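Local coordinates for protein endoglucanase (Thermotoga maritima, PDB 1VHO) that probably acts as a metal-dependent aminopeptidase of the M42 family, binding two divalent cations per subunit, at residues A[69-77]-A[81-88]; A[239-250]-A[271-279]. All coordinates share one frame; numbering follows the deposited sequence.

Contact 1 (A[69-77]-A[81-88]); sequences DEIGFVVSK and QFARLEPV
K77 and R84 lay their long side chains across each other at the looped end of an antiparallel hairpin formed by strands 73-79 and 82-87. K77 leaves the backbone with CG anti to N (chi1 178°) and then bends at chi3 (63°), which carries CE and NZ over one face of the R84 guanidinium; K77 NZ comes within 3.1 Å of R84 NH2. Both groups are donors and do not bond to each other: E79 takes the lysine and E135 the arginine in salt bridges. The register slips by one residue here, a beta bulge at S76, whose N gives R84 O a bond of 2.9 Å while its OG adds a weak one of 3.4 Å to the same R84 O. K77 O in turn receives R84 N at 2.8 Å, but K77 N is buried without a partner. On the other face V75 CG2 meets L85 CD2 at 3.5 Å, and L85 CB rests on F73 CB at 3.9 Å. Near the open end V88 turns CG1 to V74 CB (4.0 Å), both side chains also touching I152 of strand 152-155, which flanks strand 73-79 opposite 82-87 in the antiparallel sheet. The face with V75 and L85 is thus lined by buried hydrocarbon, whereas that with K77 and R84 holds two cations whose mutual repulsion is probably eased by the carboxylates of E79 and E135.

Contact 2 (A[239-250]-A[271-279]); sequences HIELGKGPVIGL and VSLQEEAVG
The side-chain amide of Q274 plugs into the loop 241-245 and uses both its ends. NE2 gives two bonds: to G245 O at 2.8 Å, nearly straight (169°) and lying in the amide plane on a lone pair of the carbonyl, and to E241 O at 2.9 Å, tilted from that plane. OE1 accepts E241 N at 3.0 Å on a lone pair and also takes a water shared with H239 O. With CG anti to its carbonyl carbon (chi1 -68°) and the chain extended beyond, the glutamine reaches from its strand to the loop, and K244 CB presses on its CD at 3.4 Å. Were Q274 cut back to an alanine, E241 N, E241 O and G245 O would probably lose their amide partner, and the 241-245 loop would be likely to shift. Farther along, H239 points NE2 at E275 O (3.0 Å), the acceptor lying in the ring plane.

The backbones pair in parallel: Q274 N to P246 O, I248 N to Q274 O, E276 N to I248 O and L250 N to E276 O. They are the two strands of a beta-alpha-beta unit, joined through helix 256-268, at one edge of the large mixed sheet. On the Q274 side of the sheet, E276 stands with V247 CG1 across its carboxylate; OE1 bonds to T229, and OE2 reaches V247 O through a water. Its side chain lies about 6 Å from that of D227, a predicted zinc ligand.

On the helix side L273 straddles two partners, CD2 on P246 CG at 3.7 Å and CD1 on I248 CG1 at 3.9 Å. Helix 256-268 closes over L273 and I248, while helix 317-333 lies against P246 and L273. Beyond them L250 CD1 touches E275 CG.

How the contacts relate
Contact 1 comes first along the chain and closes before contact 2 begins. Their centres lie about 35 Å apart, on opposite sides of the centre of the chain, and their nearest atoms are about 16 Å apart. They belong to different sheets: the hairpin 73-87 is part of the antiparallel six-stranded sheet, whereas strands 247-249 and 274-276 end the eight-stranded mixed sheet flanked by helices. This split into a beta domain and an alpha/beta domain fits M42 peptidases, in which the latter carries the catalytic centre. The side chain of V88 is about 9 Å from that of E204, the predicted proton acceptor, while contact 2 lies closer to the predicted metal site.

Contact 1 (A[69-77]-A[81-88])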
ATOM      1  N   ASP A  69      -3.679   1.837   3.322  1.00 16.95           N
ATOM      2  CA  ASP A  69      -4.926   2.329   2.747  1.00 17.80           C
ATOM      3  C   ASP A  69      -4.996   2.396   1.253  1.00 18.19           C
ATOM      4  O   ASP A  69      -4.067   2.090   0.470  1.00 17.34           O
ATOM      5  CB  ASP A  69      -5.278   3.717   3.383  1.00 17.38           C
ATOM      6  CG  ASP A  69      -4.396   4.851   2.893  1.00 24.99           C
ATOM      7  OD1 ASP A  69      -3.315   4.581   2.319  1.00 27.47           O
ATOM      8  OD2 ASP A  69      -4.701   6.054   3.060  1.00 21.83           O
ATOM      9  N   GLU A  70      -6.176   2.799   0.777  1.00 16.14           N
ATOM     10  CA  GLU A  70      -6.448   2.996  -0.637  1.00 16.04           C
ATOM     11  C   GLU A  70      -7.367   4.213  -0.776  1.00 17.14           C
ATOM     12  O   GLU A  70      -7.979   4.652   0.207  1.00 17.45           O
ATOM     13  CB  GLU A  70      -7.157   1.804  -1.302  1.00 12.17           C
ATOM     14  CG  GLU A  70      -8.572   1.537  -0.671  1.00 13.86           C
ATOM     15  CD  GLU A  70      -9.019   0.134  -1.100  1.00 15.89           C
ATOM     16  OE1 GLU A  70      -9.591  -0.014  -2.212  1.00 15.19           O
ATOM     17  OE2 GLU A  70      -8.792  -0.840  -0.367  1.00 13.82           O
ATOM     18  N   ILE A  71      -7.538   4.676  -1.987  1.00 17.44           N
ATOM     19  CA  ILE A  71      -8.412   5.833  -2.180  1.00 20.07           C
ATOM     20  C   ILE A  71      -9.861   5.418  -1.955  1.00 19.25           C
ATOM     21  O   ILE A  71     -10.314   4.275  -2.108  1.00 16.41           O
ATOM     22  CB  ILE A  71      -8.225   6.467  -3.556  1.00 26.88           C
ATOM     23  CG1 ILE A  71      -8.711   5.555  -4.658  1.00 26.96           C
ATOM     24  CG2 ILE A  71      -6.748   6.853  -3.766  1.00 26.97           C
ATOM     25  CD1 ILE A  71      -9.877   6.176  -5.425  1.00 33.09           C
ATOM     26  N   GLY A  72     -10.609   6.434  -1.524  1.00 16.67           N
ATOM     27  CA  GLY A  72     -12.026   6.219  -1.268  1.00 19.16           C
ATOM     28  C   GLY A  72     -12.746   7.578  -1.461  1.00 19.14           C
ATOM     29  O   GLY A  72     -12.094   8.636  -1.618  1.00 20.20           O
ATOM     30  N   PHE A  73     -14.046   7.487  -1.476  1.00 17.03           N
ATOM     31  CA  PHE A  73     -14.912   8.667  -1.630  1.00 16.19           C
ATOM     32  C   PHE A  73     -16.050   8.569  -0.612  1.00 17.22           C
ATOM     33  O   PHE A  73     -16.441   7.482  -0.181  1.00 16.97           O
ATOM     34  CB  PHE A  73     -15.603   8.675  -3.031  1.00 15.82           C
ATOM     35  CG  PHE A  73     -14.670   8.595  -4.191  1.00 19.20           C
ATOM     36  CD1 PHE A  73     -14.142   9.718  -4.776  1.00 22.26           C
ATOM     37  CD2 PHE A  73     -14.331   7.344  -4.716  1.00 21.70           C
ATOM     38  CE1 PHE A  73     -13.262   9.632  -5.861  1.00 27.31           C
ATOM     39  CE2 PHE A  73     -13.431   7.255  -5.770  1.00 26.58           C
ATOM     40  CZ  PHE A  73     -12.915   8.389  -6.370  1.00 25.02           C
ATOM     41  N   VAL A  74     -16.578   9.731  -0.236  1.00 15.42           N
ATOM     42  CA  VAL A  74     -17.731   9.751   0.655  1.00 15.16           C
ATOM     43  C   VAL A  74     -18.881  10.454  -0.064  1.00 16.78           C
ATOM     44  O   VAL A  74     -18.606  11.394  -0.836  1.00 18.73           O
ATOM     45  CB  VAL A  74     -17.385  10.489   1.989  1.00 18.43           C
ATOM     46  CG1 VAL A  74     -16.909  11.911   1.729  1.00 17.77           C
ATOM     47  CG2 VAL A  74     -18.607  10.450   2.893  1.00 16.06           C
ATOM     48  N   VAL A  75     -20.104  10.005   0.117  1.00 16.68           N
ATOM     49  CA  VAL A  75     -21.240  10.684  -0.523  1.00 18.08           C
ATOM     50  C   VAL A  75     -21.398  12.006   0.290  1.00 19.05           C
ATOM     51  O   VAL A  75     -21.566  11.911   1.512  1.00 20.57           O
ATOM     52  CB  VAL A  75     -22.519   9.859  -0.432  1.00 20.77           C
ATOM     53  CG1 VAL A  75     -23.727  10.652  -0.898  1.00 19.63           C
ATOM     54  CG2 VAL A  75     -22.353   8.589  -1.314  1.00 22.09           C
ATOM     55  N   SER A  76     -21.216  13.130  -0.359  1.00 21.43           N
ATOM     56  CA  SER A  76     -21.313  14.388   0.401  1.00 24.24           C
ATOM     57  C   SER A  76     -22.653  15.069   0.205  1.00 27.74           C
ATOM     58  O   SER A  76     -23.032  15.910   1.015  1.00 26.01           O
ATOM     59  CB  SER A  76     -20.199  15.325  -0.088  1.00 23.89           C
ATOM     60  OG  SER A  76     -20.321  15.447  -1.490  1.00 27.56           O
ATOM     61  N   LYS A  77     -23.371  14.708  -0.850  1.00 27.19           N
ATOM     62  CA  LYS A  77     -24.637  15.374  -1.130  1.00 32.41           C
ATOM     63  C   LYS A  77     -25.526  14.509  -1.996  1.00 33.43           C
ATOM     64  O   LYS A  77     -25.019  13.827  -2.901  1.00 30.65           O
ATOM     65  CB  LYS A  77     -24.265  16.668  -1.888  1.00 35.41           C
ATOM     66  CG  LYS A  77     -25.412  17.527  -2.344  1.00 43.81           C
ATOM     67  CD  LYS A  77     -24.923  18.886  -2.864  1.00 45.08           C
ATOM     68  CE  LYS A  77     -24.034  18.697  -4.081  1.00 49.98           C
ATOM     69  NZ  LYS A  77     -23.996  19.894  -4.970  1.00 50.85           N
ATOM     70  N   GLN A  81     -31.725  13.116  -8.504  1.00 31.54           N
ATOM     71  CA  GLN A  81     -31.261  11.746  -8.711  1.00 29.44           C
ATOM     72  C   GLN A  81     -29.748  11.644  -8.688  1.00 28.26           C
ATOM     73  O   GLN A  81     -29.214  10.559  -8.961  1.00 28.24           O
ATOM     74  CB  GLN A  81     -31.820  11.190 -10.028  1.00 31.49           C
ATOM     75  CG  GLN A  81     -31.266  11.835 -11.256  1.00 25.69           C
ATOM     76  CD  GLN A  81     -31.965  11.438 -12.545  1.00 29.28           C
ATOM     77  OE1 GLN A  81     -32.766  12.240 -13.022  1.00 24.39           O
ATOM     78  NE2 GLN A  81     -31.640  10.311 -13.181  1.00 24.69           N
ATOM     79  N   PHE A  82     -29.006  12.703  -8.352  1.00 26.62           N
ATOM     80  CA  PHE A  82     -27.553  12.610  -8.384  1.00 25.80           C
ATOM     81  C   PHE A  82     -26.871  12.711  -7.031  1.00 27.68           C
ATOM     82  O   PHE A  82     -27.098  13.626  -6.225  1.00 27.85           O
ATOM     83  CB  PHE A  82     -26.956  13.621  -9.371  1.00 24.45           C
ATOM     84  CG  PHE A  82     -27.553  13.544 -10.755  1.00 25.32           C
ATOM     85  CD1 PHE A  82     -27.276  12.487 -11.607  1.00 24.11           C
ATOM     86  CD2 PHE A  82     -28.431  14.536 -11.204  1.00 25.29           C
ATOM     87  CE1 PHE A  82     -27.842  12.385 -12.857  1.00 25.91           C
ATOM     88  CE2 PHE A  82     -29.010  14.441 -12.449  1.00 24.42           C
ATOM     89  CZ  PHE A  82     -28.717  13.376 -13.299  1.00 28.91           C
ATOM     90  N   ALA A  83     -26.048  11.711  -6.700  1.00 25.74           N
ATOM     91  CA  ALA A  83     -25.286  11.759  -5.439  1.00 22.81           C
ATOM     92  C   ALA A  83     -23.874  12.236  -5.795  1.00 24.56           C
ATOM     93  O   ALA A  83     -23.207  11.694  -6.707  1.00 24.31           O
ATOM     94  CB  ALA A  83     -25.215  10.441  -4.726  1.00 19.74           C
ATOM     95  N   ARG A  84     -23.379  13.214  -5.044  1.00 22.33           N
ATOM     96  CA  ARG A  84     -22.042  13.728  -5.286  1.00 22.16           C
ATOM     97  C   ARG A  84     -21.013  13.000  -4.396  1.00 20.44           C
ATOM     98  O   ARG A  84     -21.345  12.737  -3.250  1.00 23.46           O
ATOM     99  CB  ARG A  84     -21.986  15.244  -4.931  1.00 27.10           C
ATOM    100  CG  ARG A  84     -20.533  15.717  -4.943  1.00 30.71           C
ATOM    101  CD  ARG A  84     -20.406  17.153  -4.488  1.00 39.56           C
ATOM    102  NE  ARG A  84     -20.714  18.091  -5.572  1.00 46.49           N
ATOM    103  CZ  ARG A  84     -20.964  19.377  -5.330  1.00 50.64           C
ATOM    104  NH1 ARG A  84     -20.941  19.839  -4.076  1.00 49.68           N
ATOM    105  NH2 ARG A  84     -21.248  20.179  -6.344  1.00 52.24           N
ATOM    106  N   LEU A  85     -19.846  12.671  -4.932  1.00 20.99           N
ATOM    107  CA  LEU A  85     -18.827  11.984  -4.146  1.00 23.52           C
ATOM    108  C   LEU A  85     -17.586  12.871  -3.967  1.00 23.65           C
ATOM    109  O   LEU A  85     -17.177  13.482  -4.956  1.00 25.64           O
ATOM    110  CB  LEU A  85     -18.317  10.723  -4.872  1.00 22.86           C
ATOM    111  CG  LEU A  85     -19.357   9.640  -5.193  1.00 28.72           C
ATOM    112  CD1 LEU A  85     -18.664   8.456  -5.890  1.00 30.47           C
ATOM    113  CD2 LEU A  85     -20.031   9.158  -3.926  1.00 26.13           C
ATOM    114  N   GLU A  86     -17.027  12.911  -2.779  1.00 23.04           N
ATOM    115  CA  GLU A  86     -15.823  13.664  -2.500  1.00 21.28           C
ATOM    116  C   GLU A  86     -14.720  12.710  -2.040  1.00 20.56           C
ATOM    117  O   GLU A  86     -15.018  11.813  -1.277  1.00 20.02           O
ATOM    118  CB  GLU A  86     -16.089  14.678  -1.342  1.00 28.32           C
ATOM    119  CG  GLU A  86     -16.938  15.814  -1.888  1.00 36.41           C
ATOM    120  CD  GLU A  86     -17.049  17.025  -1.000  1.00 42.80           C
ATOM    121  OE1 GLU A  86     -17.642  18.011  -1.484  1.00 46.70           O
ATOM    122  OE2 GLU A  86     -16.564  16.997   0.157  1.00 47.21           O
ATOM    123  N   PRO A  87     -13.487  12.885  -2.486  1.00 20.49           N
ATOM    124  CA  PRO A  87     -12.403  12.036  -2.044  1.00 22.79           C
ATOM    125  C   PRO A  87     -12.236  12.082  -0.538  1.00 24.97           C
ATOM    126  O   PRO A  87     -12.570  13.100   0.113  1.00 24.94           O
ATOM    127  CB  PRO A  87     -11.154  12.566  -2.729  1.00 22.75           C
ATOM    128  CG  PRO A  87     -11.622  13.565  -3.719  1.00 25.26           C
ATOM    129  CD  PRO A  87     -13.035  13.993  -3.343  1.00 23.04           C
ATOM    130  N   VAL A  88     -11.828  10.958   0.067  1.00 23.81           N
ATOM    131  CA  VAL A  88     -11.590  10.944   1.493  1.00 26.98           C
ATOM    132  C   VAL A  88     -10.081  11.191   1.770  1.00 27.77           C
ATOM    133  O   VAL A  88      -9.276  10.916   0.853  1.00 27.72           O
ATOM    134  CB  VAL A  88     -12.039   9.695   2.245  1.00 28.68           C
ATOM    135  CG1 VAL A  88     -13.552   9.465   2.093  1.00 30.91           C
ATOM    136  CG2 VAL A  88     -11.298   8.456   1.806  1.00 33.30           C
TER
HETATM  137  O   HOH W   1      -8.842   9.097  -1.066  1.00 35.16           O

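Contact 2 (A[239-250]-A[271-279])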
ATOM      1  N   HIS A 239      13.843   4.141 -16.789  1.00 25.80           N
ATOM      2  CA  HIS A 239      14.543   2.899 -17.031  1.00 24.23           C
ATOM      3  C   HIS A 239      14.015   1.748 -16.166  1.00 24.23           C
ATOM      4  O   HIS A 239      14.390   0.587 -16.362  1.00 24.67           O
ATOM      5  CB  HIS A 239      16.050   3.102 -16.796  1.00 28.16           C
ATOM      6  CG  HIS A 239      16.383   3.497 -15.384  1.00 28.10           C
ATOM      7  ND1 HIS A 239      16.271   4.763 -14.885  1.00 32.68           N
ATOM      8  CD2 HIS A 239      16.758   2.711 -14.347  1.00 29.48           C
ATOM      9  CE1 HIS A 239      16.559   4.755 -13.585  1.00 30.89           C
ATOM     10  NE2 HIS A 239      16.878   3.532 -13.244  1.00 30.27           N
ATOM     11  N   ILE A 240      13.112   2.020 -15.247  1.00 20.38           N
ATOM     12  CA  ILE A 240      12.596   0.933 -14.395  1.00 21.75           C
ATOM     13  C   ILE A 240      11.697   0.001 -15.156  1.00 20.04           C
ATOM     14  O   ILE A 240      10.817   0.423 -15.924  1.00 18.96           O
ATOM     15  CB  ILE A 240      11.855   1.529 -13.170  1.00 23.49           C
ATOM     16  CG1 ILE A 240      12.810   2.399 -12.335  1.00 24.56           C
ATOM     17  CG2 ILE A 240      11.245   0.409 -12.328  1.00 21.08           C
ATOM     18  CD1 ILE A 240      14.008   1.685 -11.778  1.00 27.39           C
ATOM     19  N   GLU A 241      11.838  -1.312 -14.923  1.00 18.25           N
ATOM     20  CA  GLU A 241      11.015  -2.314 -15.562  1.00 22.11           C
ATOM     21  C   GLU A 241      10.460  -3.317 -14.522  1.00 21.23           C
ATOM     22  O   GLU A 241      11.172  -3.634 -13.563  1.00 20.22           O
ATOM     23  CB  GLU A 241      11.811  -3.175 -16.560  1.00 24.85           C
ATOM     24  CG  GLU A 241      12.489  -2.418 -17.697  1.00 31.80           C
ATOM     25  CD  GLU A 241      13.179  -3.375 -18.652  1.00 38.52           C
ATOM     26  OE1 GLU A 241      12.568  -4.367 -19.104  1.00 41.92           O
ATOM     27  OE2 GLU A 241      14.379  -3.182 -18.941  1.00 46.54           O
ATOM     28  N   LEU A 242       9.235  -3.771 -14.767  1.00 21.08           N
ATOM     29  CA  LEU A 242       8.682  -4.800 -13.867  1.00 19.37           C
ATOM     30  C   LEU A 242       9.546  -6.062 -14.052  1.00 19.47           C
ATOM     31  O   LEU A 242       9.881  -6.375 -15.206  1.00 16.92           O
ATOM     32  CB  LEU A 242       7.275  -5.201 -14.338  1.00 18.22           C
ATOM     33  CG  LEU A 242       6.213  -4.086 -14.322  1.00 24.69           C
ATOM     34  CD1 LEU A 242       4.790  -4.673 -14.340  1.00 23.92           C
ATOM     35  CD2 LEU A 242       6.367  -3.231 -13.084  1.00 20.27           C
ATOM     36  N   GLY A 243       9.824  -6.805 -12.992  1.00 19.97           N
ATOM     37  CA  GLY A 243      10.604  -8.015 -13.140  1.00 20.29           C
ATOM     38  C   GLY A 243      12.108  -7.842 -13.051  1.00 21.71           C
ATOM     39  O   GLY A 243      12.790  -8.901 -12.969  1.00 19.73           O
ATOM     40  N   LYS A 244      12.647  -6.622 -13.034  1.00 17.65           N
ATOM     41  CA  LYS A 244      14.099  -6.470 -12.917  1.00 20.20           C
ATOM     42  C   LYS A 244      14.523  -6.233 -11.475  1.00 18.94           C
ATOM     43  O   LYS A 244      15.684  -5.856 -11.214  1.00 18.91           O
ATOM     44  CB  LYS A 244      14.685  -5.366 -13.800  1.00 21.95           C
ATOM     45  CG  LYS A 244      14.536  -5.572 -15.281  1.00 29.75           C
ATOM     46  CD  LYS A 244      15.396  -6.634 -15.884  1.00 40.09           C
ATOM     47  CE  LYS A 244      15.462  -6.472 -17.414  1.00 44.60           C
ATOM     48  NZ  LYS A 244      15.643  -5.032 -17.786  1.00 48.65           N
ATOM     49  N   GLY A 245      13.596  -6.410 -10.509  1.00 17.15           N
ATOM     50  CA  GLY A 245      13.944  -6.277  -9.097  1.00 16.27           C
ATOM     51  C   GLY A 245      13.489  -5.031  -8.378  1.00 17.80           C
ATOM     52  O   GLY A 245      13.052  -4.010  -8.960  1.00 17.77           O
ATOM     53  N   PRO A 246      13.596  -5.049  -7.042  1.00 17.95           N
ATOM     54  CA  PRO A 246      13.249  -3.944  -6.195  1.00 17.32           C
ATOM     55  C   PRO A 246      14.203  -2.772  -6.489  1.00 17.22           C
ATOM     56  O   PRO A 246      15.326  -2.972  -6.995  1.00 15.79           O
ATOM     57  CB  PRO A 246      13.360  -4.431  -4.776  1.00 19.49           C
ATOM     58  CG  PRO A 246      14.233  -5.639  -4.844  1.00 19.00           C
ATOM     59  CD  PRO A 246      14.093  -6.209  -6.231  1.00 18.60           C
ATOM     60  N   VAL A 247      13.662  -1.595  -6.267  1.00 15.88           N
ATOM     61  CA  VAL A 247      14.360  -0.362  -6.613  1.00 17.09           C
ATOM     62  C   VAL A 247      14.894   0.376  -5.403  1.00 16.49           C
ATOM     63  O   VAL A 247      14.181   0.850  -4.505  1.00 16.36           O
ATOM     64  CB  VAL A 247      13.397   0.588  -7.367  1.00 16.39           C
ATOM     65  CG1 VAL A 247      14.184   1.801  -7.898  1.00 15.97           C
ATOM     66  CG2 VAL A 247      12.682  -0.131  -8.507  1.00 15.43           C
ATOM     67  N   ILE A 248      16.243   0.451  -5.359  1.00 14.79           N
ATOM     68  CA  ILE A 248      16.881   1.111  -4.235  1.00 15.08           C
ATOM     69  C   ILE A 248      16.815   2.628  -4.404  1.00 17.34           C
ATOM     70  O   ILE A 248      17.319   3.091  -5.444  1.00 17.20           O
ATOM     71  CB  ILE A 248      18.408   0.721  -4.228  1.00 19.04           C
ATOM     72  CG1 ILE A 248      18.528  -0.804  -4.070  1.00 21.40           C
ATOM     73  CG2 ILE A 248      19.106   1.495  -3.126  1.00 21.84           C
ATOM     74  CD1 ILE A 248      17.810  -1.301  -2.805  1.00 21.42           C
ATOM     75  N   GLY A 249      16.257   3.336  -3.457  1.00 15.74           N
ATOM     76  CA  GLY A 249      16.204   4.800  -3.465  1.00 17.20           C
ATOM     77  C   GLY A 249      17.593   5.323  -3.065  1.00 19.22           C
ATOM     78  O   GLY A 249      18.209   4.881  -2.091  1.00 17.95           O
ATOM     79  N   LEU A 250      18.071   6.347  -3.805  1.00 18.97           N
ATOM     80  CA  LEU A 250      19.402   6.884  -3.472  1.00 21.89           C
ATOM     81  C   LEU A 250      19.330   8.379  -3.188  1.00 24.57           C
ATOM     82  O   LEU A 250      20.304   9.110  -3.442  1.00 23.66           O
ATOM     83  CB  LEU A 250      20.342   6.614  -4.668  1.00 19.63           C
ATOM     84  CG  LEU A 250      20.637   5.139  -4.924  1.00 22.29           C
ATOM     85  CD1 LEU A 250      21.292   4.907  -6.277  1.00 24.19           C
ATOM     86  CD2 LEU A 250      21.498   4.571  -3.791  1.00 22.37           C
ATOM     87  N   VAL A 271      20.431 -11.174  -5.553  1.00 22.48           N
ATOM     88  CA  VAL A 271      19.153 -10.473  -5.623  1.00 20.44           C
ATOM     89  C   VAL A 271      19.359  -9.332  -6.665  1.00 19.90           C
ATOM     90  O   VAL A 271      20.152  -8.468  -6.350  1.00 20.65           O
ATOM     91  CB  VAL A 271      18.678  -9.863  -4.309  1.00 18.87           C
ATOM     92  CG1 VAL A 271      17.317  -9.163  -4.573  1.00 18.10           C
ATOM     93  CG2 VAL A 271      18.408 -10.922  -3.219  1.00 18.46           C
ATOM     94  N   SER A 272      18.659  -9.417  -7.788  1.00 17.69           N
ATOM     95  CA  SER A 272      18.781  -8.393  -8.828  1.00 20.41           C
ATOM     96  C   SER A 272      18.126  -7.114  -8.332  1.00 19.21           C
ATOM     97  O   SER A 272      16.990  -7.191  -7.808  1.00 18.98           O
ATOM     98  CB  SER A 272      18.137  -8.864 -10.133  1.00 24.48           C
ATOM     99  OG  SER A 272      18.927  -9.960 -10.645  1.00 31.63           O
ATOM    100  N   LEU A 273      18.730  -5.981  -8.535  1.00 18.52           N
ATOM    101  CA  LEU A 273      18.170  -4.719  -8.028  1.00 17.94           C
ATOM    102  C   LEU A 273      18.152  -3.659  -9.121  1.00 19.85           C
ATOM    103  O   LEU A 273      18.877  -3.776 -10.119  1.00 18.99           O
ATOM    104  CB  LEU A 273      19.093  -4.166  -6.918  1.00 17.08           C
ATOM    105  CG  LEU A 273      19.209  -4.964  -5.598  1.00 18.55           C
ATOM    106  CD1 LEU A 273      20.225  -4.312  -4.675  1.00 19.00           C
ATOM    107  CD2 LEU A 273      17.849  -5.061  -4.895  1.00 22.01           C
ATOM    108  N   GLN A 274      17.337  -2.632  -8.891  1.00 18.91           N
ATOM    109  CA  GLN A 274      17.319  -1.490  -9.818  1.00 19.02           C
ATOM    110  C   GLN A 274      17.568  -0.286  -8.921  1.00 18.92           C
ATOM    111  O   GLN A 274      17.648  -0.495  -7.697  1.00 17.18           O
ATOM    112  CB  GLN A 274      15.941  -1.378 -10.495  1.00 19.38           C
ATOM    113  CG  GLN A 274      15.669  -2.518 -11.449  1.00 20.53           C
ATOM    114  CD  GLN A 274      14.352  -2.435 -12.165  1.00 20.95           C
ATOM    115  OE1 GLN A 274      14.323  -1.919 -13.276  1.00 21.45           O
ATOM    116  NE2 GLN A 274      13.239  -2.968 -11.606  1.00 13.78           N
ATOM    117  N   GLU A 275      17.727   0.937  -9.456  1.00 18.02           N
ATOM    118  CA  GLU A 275      17.928   2.038  -8.547  1.00 18.62           C
ATOM    119  C   GLU A 275      17.288   3.309  -9.116  1.00 19.20           C
ATOM    120  O   GLU A 275      16.920   3.351 -10.278  1.00 20.02           O
ATOM    121  CB  GLU A 275      19.395   2.244  -8.212  1.00 23.02           C
ATOM    122  CG  GLU A 275      20.197   2.961  -9.262  1.00 33.26           C
ATOM    123  CD  GLU A 275      20.324   2.246 -10.575  1.00 37.41           C
ATOM    124  OE1 GLU A 275      19.809   2.767 -11.581  1.00 40.98           O
ATOM    125  OE2 GLU A 275      20.949   1.166 -10.626  1.00 44.02           O
ATOM    126  N   GLU A 276      17.109   4.292  -8.259  1.00 19.32           N
ATOM    127  CA  GLU A 276      16.528   5.569  -8.713  1.00 21.32           C
ATOM    128  C   GLU A 276      17.185   6.673  -7.905  1.00 21.94           C
ATOM    129  O   GLU A 276      17.523   6.479  -6.734  1.00 21.75           O
ATOM    130  CB  GLU A 276      15.009   5.530  -8.599  1.00 22.13           C
ATOM    131  CG  GLU A 276      14.468   5.481  -7.175  1.00 21.98           C
ATOM    132  CD  GLU A 276      12.949   5.233  -7.164  1.00 25.32           C
ATOM    133  OE1 GLU A 276      12.266   5.462  -8.190  1.00 27.31           O
ATOM    134  OE2 GLU A 276      12.444   4.749  -6.151  1.00 28.13           O
ATOM    135  N   ALA A 277      17.423   7.837  -8.501  1.00 23.84           N
ATOM    136  CA  ALA A 277      18.107   8.931  -7.840  1.00 25.04           C
ATOM    137  C   ALA A 277      17.391   9.428  -6.602  1.00 26.73           C
ATOM    138  O   ALA A 277      18.054   9.810  -5.658  1.00 26.59           O
ATOM    139  CB  ALA A 277      18.298  10.123  -8.801  1.00 24.58           C
ATOM    140  N   VAL A 278      16.063   9.538  -6.614  1.00 28.04           N
ATOM    141  CA  VAL A 278      15.395  10.007  -5.399  1.00 31.55           C
ATOM    142  C   VAL A 278      14.366   8.959  -4.970  1.00 33.02           C
ATOM    143  O   VAL A 278      14.689   8.061  -4.194  1.00 33.64           O
ATOM    144  CB  VAL A 278      14.749  11.384  -5.591  1.00 35.96           C
ATOM    145  CG1 VAL A 278      13.960  11.817  -4.361  1.00 35.77           C
ATOM    146  CG2 VAL A 278      15.804  12.452  -5.910  1.00 36.10           C
ATOM    147  N   GLY A 279      13.190   8.984  -5.550  1.00 34.14           N
ATOM    148  CA  GLY A 279      12.133   8.041  -5.207  1.00 38.43           C
ATOM    149  C   GLY A 279      11.237   8.570  -4.095  1.00 38.82           C
ATOM    150  O   GLY A 279      11.465   9.626  -3.490  1.00 40.18           O
TER
HETATM  151  O   HOH W   2      16.511  -0.654 -14.438  1.00 24.22           O
HETATM  152  O   HOH W   3      13.013   3.340  -4.051  1.00 19.14           O